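Local coordinates for NUDIX hydrolase (Alicyclobacillus acidocaldarius subsp. acidocaldarius, PDB 3QSJ), which is a Nudix-family hydrolase that binds calcium in the crystal and probably cleaves phosphorus-containing acid anhydrides with magnesium or manganese, at residues 50-59 / 117-125. Numbering follows the deposited sequence.
Sequences DPSDAEMAKR and GDALSAWLS
M56, a selenomethionine, reaches from helix 51-58 to helix 119-125, two nearly parallel helices (axes at 25°) packed beside helix 72-87, the Nudix-box helix that carries the calcium ligands E82 and E86. Its long, flexible chain can meet L120, S121 and L124 across an axis separation of 9.8 Å: CG lies beside its own backbone N, anti to the carbonyl carbon, and the extended chain beyond it brings SE to S121 CA at 3.7 Å. L120 CG and L124 CD1 also touch SE, while V77 of the Nudix-box helix packs against the same side chain and R81 against L120. S121 is small enough for its CB to sit 3.8 Å from M56 CG.

At the N-terminal end, D50 and D53 form a capping box. D50 N donates to D53 OD2, and D50 OD2 accepts from both S52 N and S52 OG, which arrive from opposite faces of the carboxylate plane. With CG opposite the backbone N (chi1 178°), the carboxylate is turned toward S52, where OD2 takes both bonds. With an alanine here the carboxylate is gone, and S52 N would probably lose its cap while S52 OG is likely to turn more freely, weakening its hold on a water. That water donates to S52 OG and accepts from S121 N, linking the helices.

At the far end, R59 stretches from CG to NE, and its NH1 makes a weak, bent bond to S121 OG (3.1 Å, 125°). A second water accepts from the same NH1 and donates to S121 O at 2.9 Å.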
loop_
_atom_site.group_PDB
_atom_site.type_symbol
_atom_site.label_atom_id
_atom_site.label_comp_id
_atom_site.label_asym_id
_atom_site.label_seq_id
_atom_site.Cartn_x
_atom_site.Cartn_y
_atom_site.Cartn_z
ATOM N N ASP A 50 1.841 -5.334 -12.109
ATOM C CA ASP A 50 2.811 -5.290 -13.235
ATOM C C ASP A 50 3.408 -6.710 -13.382
ATOM O O ASP A 50 3.533 -7.402 -12.361
ATOM C CB ASP A 50 3.925 -4.285 -12.899
ATOM C CG ASP A 50 5.064 -4.147 -13.935
ATOM O OD1 ASP A 50 4.881 -3.404 -14.931
ATOM O OD2 ASP A 50 6.106 -4.857 -13.791
ATOM N N PRO A 51 3.855 -7.132 -14.590
ATOM C CA PRO A 51 4.421 -8.500 -14.739
ATOM C C PRO A 51 5.600 -8.782 -13.827
ATOM O O PRO A 51 5.718 -9.913 -13.365
ATOM C CB PRO A 51 4.877 -8.543 -16.201
ATOM C CG PRO A 51 3.955 -7.545 -16.910
ATOM C CD PRO A 51 3.717 -6.451 -15.904
ATOM N N SER A 52 6.483 -7.772 -13.556
ATOM C CA SER A 52 7.657 -8.056 -12.698
ATOM C C SER A 52 7.246 -8.362 -11.253
ATOM O O SER A 52 8.092 -8.814 -10.495
ATOM C CB SER A 52 8.688 -6.920 -12.724
ATOM O OG SER A 52 8.152 -5.696 -12.227
ATOM N N ASP A 53 5.969 -8.069 -10.853
ATOM C CA ASP A 53 5.545 -8.313 -9.466
ATOM C C ASP A 53 5.574 -9.814 -9.134
ATOM O O ASP A 53 6.154 -10.188 -8.105
ATOM C CB ASP A 53 4.170 -7.698 -9.155
ATOM C CG ASP A 53 4.207 -6.179 -9.278
ATOM O OD1 ASP A 53 5.330 -5.604 -9.228
ATOM O OD2 ASP A 53 3.132 -5.574 -9.469
ATOM N N ALA A 54 4.990 -10.671 -10.014
ATOM C CA ALA A 54 5.025 -12.111 -9.769
ATOM C C ALA A 54 6.465 -12.633 -9.860
ATOM O O ALA A 54 6.824 -13.519 -9.093
ATOM C CB ALA A 54 4.153 -12.831 -10.783
ATOM N N GLU A 55 7.316 -11.996 -10.682
ATOM C CA GLU A 55 8.729 -12.456 -10.801
ATOM C C GLU A 55 9.469 -12.212 -9.462
ATOM O O GLU A 55 10.136 -13.112 -8.920
ATOM C CB GLU A 55 9.447 -11.703 -11.920
ATOM C CG GLU A 55 8.894 -11.981 -13.314
ATOM C CD GLU A 55 9.723 -11.365 -14.422
ATOM O OE1 GLU A 55 9.751 -10.117 -14.527
ATOM O OE2 GLU A 55 10.338 -12.134 -15.194
HETATM N N MSE A 56 9.278 -10.998 -8.882
HETATM C CA MSE A 56 9.860 -10.672 -7.589
HETATM C C MSE A 56 9.245 -11.527 -6.474
HETATM O O MSE A 56 9.965 -11.910 -5.548
HETATM C CB MSE A 56 9.631 -9.186 -7.252
HETATM C CG MSE A 56 10.538 -8.273 -8.103
HETATM SE SE MSE A 56 10.351 -6.418 -7.516
HETATM C CE MSE A 56 8.716 -5.982 -8.659
ATOM N N ALA A 57 7.964 -11.893 -6.607
ATOM C CA ALA A 57 7.357 -12.711 -5.563
ATOM C C ALA A 57 8.032 -14.098 -5.468
ATOM O O ALA A 57 8.080 -14.676 -4.377
ATOM C CB ALA A 57 5.868 -12.834 -5.765
ATOM N N LYS A 58 8.495 -14.655 -6.621
ATOM C CA LYS A 58 9.138 -15.979 -6.659
ATOM C C LYS A 58 10.563 -15.925 -5.993
ATOM O O LYS A 58 11.066 -16.968 -5.571
ATOM C CB LYS A 58 9.165 -16.500 -8.098
ATOM C CG LYS A 58 7.757 -16.841 -8.604
ATOM C CD LYS A 58 7.795 -17.300 -10.053
ATOM C CE LYS A 58 6.464 -17.822 -10.559
ATOM N NZ LYS A 58 5.468 -16.737 -10.744
ATOM N N ARG A 59 11.130 -14.715 -5.795
ATOM C CA ARG A 59 12.425 -14.542 -5.099
ATOM C C ARG A 59 12.221 -14.098 -3.648
ATOM O O ARG A 59 13.214 -13.937 -2.906
ATOM C CB ARG A 59 13.270 -13.414 -5.755
ATOM C CG ARG A 59 13.268 -13.441 -7.248
ATOM C CD ARG A 59 14.148 -12.382 -7.854
ATOM N NE ARG A 59 14.226 -12.751 -9.261
ATOM C CZ ARG A 59 13.756 -12.048 -10.267
ATOM N NH1 ARG A 59 13.326 -10.807 -10.074
ATOM N NH2 ARG A 59 13.841 -12.521 -11.503
ATOM N N GLY A 117 8.452 -0.188 -15.505
ATOM C CA GLY A 117 9.122 -1.339 -16.073
ATOM C C GLY A 117 9.657 -2.209 -14.958
ATOM O O GLY A 117 9.022 -2.322 -13.890
ATOM N N ASP A 118 10.841 -2.788 -15.189
ATOM C CA ASP A 118 11.500 -3.684 -14.225
ATOM C C ASP A 118 12.547 -2.943 -13.368
ATOM O O ASP A 118 13.481 -3.577 -12.887
ATOM C CB ASP A 118 12.112 -4.916 -14.948
ATOM C CG ASP A 118 11.161 -5.591 -15.918
ATOM O OD1 ASP A 118 9.972 -5.746 -15.571
ATOM O OD2 ASP A 118 11.594 -5.918 -17.047
ATOM N N ALA A 119 12.367 -1.619 -13.145
ATOM C CA ALA A 119 13.296 -0.810 -12.335
ATOM C C ALA A 119 13.468 -1.341 -10.884
ATOM O O ALA A 119 14.600 -1.431 -10.388
ATOM C CB ALA A 119 12.839 0.638 -12.290
ATOM N N LEU A 120 12.372 -1.663 -10.213
ATOM C CA LEU A 120 12.491 -2.177 -8.842
ATOM C C LEU A 120 13.117 -3.549 -8.817
ATOM O O LEU A 120 14.062 -3.788 -8.047
ATOM C CB LEU A 120 11.138 -2.213 -8.130
ATOM C CG LEU A 120 11.213 -2.788 -6.697
ATOM C CD1 LEU A 120 12.253 -2.043 -5.827
ATOM C CD2 LEU A 120 9.825 -2.741 -6.089
ATOM N N SER A 121 12.642 -4.462 -9.691
ATOM C CA SER A 121 13.211 -5.810 -9.784
ATOM C C SER A 121 14.735 -5.768 -10.017
ATOM O O SER A 121 15.491 -6.479 -9.330
ATOM C CB SER A 121 12.495 -6.583 -10.892
ATOM O OG SER A 121 13.064 -7.865 -11.046
ATOM N N ALA A 122 15.183 -4.874 -10.907
ATOM C CA ALA A 122 16.590 -4.641 -11.229
ATOM C C ALA A 122 17.352 -4.098 -10.037
ATOM O O ALA A 122 18.466 -4.559 -9.760
ATOM C CB ALA A 122 16.704 -3.666 -12.392
ATOM N N TRP A 123 16.764 -3.114 -9.323
ATOM C CA TRP A 123 17.449 -2.515 -8.171
ATOM C C TRP A 123 17.657 -3.601 -7.094
ATOM O O TRP A 123 18.737 -3.669 -6.481
ATOM C CB TRP A 123 16.611 -1.327 -7.621
ATOM C CG TRP A 123 17.302 -0.545 -6.539
ATOM C CD1 TRP A 123 18.056 0.589 -6.698
ATOM C CD2 TRP A 123 17.262 -0.805 -5.140
ATOM N NE1 TRP A 123 18.545 1.003 -5.476
ATOM C CE2 TRP A 123 18.037 0.193 -4.501
ATOM C CE3 TRP A 123 16.638 -1.780 -4.347
ATOM C CZ2 TRP A 123 18.219 0.220 -3.121
ATOM C CZ3 TRP A 123 16.864 -1.777 -2.990
ATOM C CH2 TRP A 123 17.624 -0.773 -2.387
ATOM N N LEU A 124 16.622 -4.427 -6.855
ATOM C CA LEU A 124 16.730 -5.476 -5.837
ATOM C C LEU A 124 17.747 -6.566 -6.248
ATOM O O LEU A 124 18.531 -7.027 -5.414
ATOM C CB LEU A 124 15.369 -6.118 -5.562
ATOM C CG LEU A 124 14.378 -5.153 -4.839
ATOM C CD1 LEU A 124 12.984 -5.740 -4.812
ATOM C CD2 LEU A 124 14.835 -4.915 -3.346
ATOM N N SER A 125 17.692 -7.001 -7.534
ATOM C CA SER A 125 18.509 -8.115 -8.044
ATOM C C SER A 125 19.990 -7.773 -8.174
ATOM O O SER A 125 20.838 -8.667 -8.073
ATOM C CB SER A 125 17.908 -8.708 -9.315
ATOM O OG SER A 125 18.032 -7.840 -10.426
HETATM O O HOH W 1 10.059 -4.078 -11.071
HETATM O O HOH W 2 14.421 -8.771 -7.899
#